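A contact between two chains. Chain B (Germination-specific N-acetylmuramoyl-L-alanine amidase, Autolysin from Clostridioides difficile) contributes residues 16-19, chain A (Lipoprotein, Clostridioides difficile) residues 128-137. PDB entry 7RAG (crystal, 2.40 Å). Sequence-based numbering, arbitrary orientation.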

# COMPACT_ATOMS: atom_id res chain seq x y z
N ASN B 16 3.58 -9.61 -19.79
CA ASN B 16 3.29 -10.78 -20.63
C ASN B 16 4.56 -11.57 -20.95
O ASN B 16 5.13 -11.43 -22.01
CB ASN B 16 2.64 -10.37 -21.94
CG ASN B 16 1.22 -9.89 -21.76
OD1 ASN B 16 0.68 -9.93 -20.63
ND2 ASN B 16 0.58 -9.45 -22.85
N LYS B 17 4.98 -12.39 -20.01
CA LYS B 17 6.23 -13.11 -20.12
C LYS B 17 5.97 -14.56 -20.49
O LYS B 17 4.89 -15.10 -20.23
CB LYS B 17 7.00 -13.02 -18.81
CG LYS B 17 7.46 -11.62 -18.53
CD LYS B 17 8.45 -11.18 -19.60
CE LYS B 17 9.47 -10.19 -19.05
NZ LYS B 17 10.75 -10.20 -19.84
N THR B 18 6.96 -15.16 -21.15
CA THR B 18 6.97 -16.59 -21.42
C THR B 18 8.20 -17.16 -20.74
O THR B 18 9.32 -16.67 -20.93
CB THR B 18 6.97 -16.86 -22.93
OG1 THR B 18 5.79 -16.28 -23.50
CG2 THR B 18 6.94 -18.37 -23.21
N ILE B 19 7.98 -18.19 -19.91
CA ILE B 19 8.97 -18.71 -18.98
C ILE B 19 9.15 -20.20 -19.22
O ILE B 19 8.16 -20.94 -19.30
CB ILE B 19 8.53 -18.45 -17.53
CG1 ILE B 19 8.25 -16.96 -17.36
CG2 ILE B 19 9.60 -18.89 -16.55
CD1 ILE B 19 8.39 -16.46 -15.97
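Chain A (128-137) FIPGDNKYFN

Chain A meets the short chain B segment with an irregular loop that has neither helix nor regular strand through the contact. The loop starts in extended form at Phe A128, reverses through a type II beta turn from Ile A129 to Asp A132, and returns so that Ile A129 N donates a hydrogen bond to Asn A137 O (2.8 Å), tying its two ends together. Gly A131 takes phi/psi of 114/-11°, where a CB would jam against the preceding carbonyl O; beyond Ile A129 the turn stays clear of the chain B stretch. Asn A133, Tyr A135 and Phe A136, on the returning limb, provide most of the contact. Along chain B, Asn B16 lies nearest Phe A136 (7.1 Å between their CA atoms) and Thr B18 nearest Tyr A135 (7.7 Å between theirs), so the two backbones run in opposite senses at this point, and the gap between them is filled by side chains.

Phe A136, chi1 m (-61°) and chi2 -104°, presents one ring face to Asn B16. Asn B16 CB stands 3.6 Å from the centroid of the Phe A136 ring and only 7° off its normal, a CH-pi contact almost directly over the face. With chi1 m and chi2 near 0°, the Asn B16 amide follows across the same ring: its ND2 is 3.4 Å from Phe A136 CD1 and 4.1 Å from Ile A129 CG2, a methyl that Ile A129 (m, t) directs to this side. Thr B18 meets the Phe A136 ring differently, at its edge, with OG1 3.9 Å from CE2.

The m rotamer of Thr B18 brings both branches to Tyr A135: OG1 is 3.3 Å from Tyr A135 CD2, while CG2 makes an off-centre CH-pi contact, 4.2 Å from the ring centroid and 30° off the normal. Tyr A135, also m, has its OH hydrogen-bonded elsewhere in the structure. Lys B17, between Asn B16 and Thr B18 in sequence, points its CA-to-CB bond away from chain A; its backbone O nevertheless reaches within 3.8 Å of Phe A136 CE2.

Asn A133 is t (-175°), which sets its amide between its own backbone and chain B. Asn A133 OD1 accepts a hydrogen bond from Tyr A135 N (2.5 Å) and a weak one from Phe A136 N (3.3 Å), bracing the backbone that carries the two aromatic rings. This leaves Asn A133 ND2 facing chain B, 3.4 Å from Asn B16 O and 4.2 Å from Thr B18 OG1. Together the two stretches bury 281 Å², summed over both sides.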

# COMPACT_ATOMS: atom_id res chain seq x y z
N PHE A 128 -4.32 -5.78 -31.80
CA PHE A 128 -2.97 -6.34 -31.75
C PHE A 128 -2.34 -5.98 -30.42
O PHE A 128 -2.58 -4.90 -29.88
CB PHE A 128 -2.09 -5.83 -32.89
CG PHE A 128 -2.29 -6.57 -34.17
CD1 PHE A 128 -1.91 -7.90 -34.29
CD2 PHE A 128 -2.87 -5.93 -35.27
CE1 PHE A 128 -2.10 -8.59 -35.47
CE2 PHE A 128 -3.06 -6.62 -36.46
CZ PHE A 128 -2.68 -7.95 -36.56
N ILE A 129 -1.53 -6.88 -29.88
CA ILE A 129 -0.84 -6.65 -28.62
C ILE A 129 0.55 -6.12 -28.94
O ILE A 129 1.36 -6.85 -29.56
CB ILE A 129 -0.77 -7.92 -27.77
CG1 ILE A 129 -2.16 -8.57 -27.71
CG2 ILE A 129 -0.31 -7.58 -26.36
CD1 ILE A 129 -2.23 -9.76 -26.79
N PRO A 130 0.88 -4.89 -28.56
CA PRO A 130 2.16 -4.31 -28.94
C PRO A 130 3.30 -4.98 -28.19
O PRO A 130 3.15 -5.42 -27.04
CB PRO A 130 2.03 -2.83 -28.54
CG PRO A 130 0.58 -2.65 -28.09
CD PRO A 130 0.13 -4.00 -27.65
N GLY A 131 4.44 -5.04 -28.86
CA GLY A 131 5.59 -5.78 -28.39
C GLY A 131 5.95 -6.95 -29.28
O GLY A 131 7.03 -7.53 -29.09
N ASP A 132 5.09 -7.29 -30.23
CA ASP A 132 5.29 -8.39 -31.18
C ASP A 132 5.88 -9.63 -30.50
O ASP A 132 6.81 -10.25 -31.00
CB ASP A 132 6.14 -7.95 -32.36
N ASN A 133 5.33 -9.96 -29.32
CA ASN A 133 5.60 -11.25 -28.68
C ASN A 133 4.98 -12.35 -29.53
O ASN A 133 3.82 -12.26 -29.94
CB ASN A 133 5.03 -11.27 -27.25
CG ASN A 133 5.37 -12.56 -26.46
OD1 ASN A 133 5.21 -13.67 -26.96
ND2 ASN A 133 5.80 -12.40 -25.21
N LYS A 134 5.77 -13.38 -29.83
CA LYS A 134 5.27 -14.52 -30.60
C LYS A 134 4.01 -15.10 -29.97
O LYS A 134 3.09 -15.53 -30.68
CB LYS A 134 6.40 -15.56 -30.70
CG LYS A 134 6.03 -16.98 -31.13
CD LYS A 134 7.22 -17.89 -30.82
CE LYS A 134 7.18 -19.23 -31.55
NZ LYS A 134 8.52 -19.92 -31.44
N TYR A 135 3.92 -15.08 -28.64
CA TYR A 135 2.88 -15.78 -27.90
C TYR A 135 1.68 -14.91 -27.55
O TYR A 135 0.57 -15.43 -27.44
CB TYR A 135 3.46 -16.36 -26.61
CG TYR A 135 4.50 -17.41 -26.88
CD1 TYR A 135 4.12 -18.68 -27.31
CD2 TYR A 135 5.85 -17.14 -26.72
CE1 TYR A 135 5.05 -19.64 -27.56
CE2 TYR A 135 6.79 -18.10 -26.96
CZ TYR A 135 6.38 -19.35 -27.39
OH TYR A 135 7.31 -20.34 -27.65
N PHE A 136 1.89 -13.61 -27.35
CA PHE A 136 0.81 -12.67 -27.04
C PHE A 136 0.67 -11.73 -28.23
O PHE A 136 1.11 -10.59 -28.19
CB PHE A 136 1.11 -11.87 -25.73
CG PHE A 136 1.24 -12.72 -24.49
CD1 PHE A 136 0.21 -12.78 -23.56
CD2 PHE A 136 2.40 -13.44 -24.25
CE1 PHE A 136 0.35 -13.55 -22.43
CE2 PHE A 136 2.53 -14.21 -23.12
CZ PHE A 136 1.52 -14.26 -22.21
N ASN A 137 -0.02 -12.19 -29.27
CA ASN A 137 -0.04 -11.44 -30.52
C ASN A 137 -1.29 -10.59 -30.68
O ASN A 137 -1.20 -9.39 -30.97
CB ASN A 137 0.11 -12.39 -31.70
CG ASN A 137 0.66 -11.70 -32.91
OD1 ASN A 137 1.77 -11.15 -32.87
ND2 ASN A 137 -0.10 -11.70 -33.99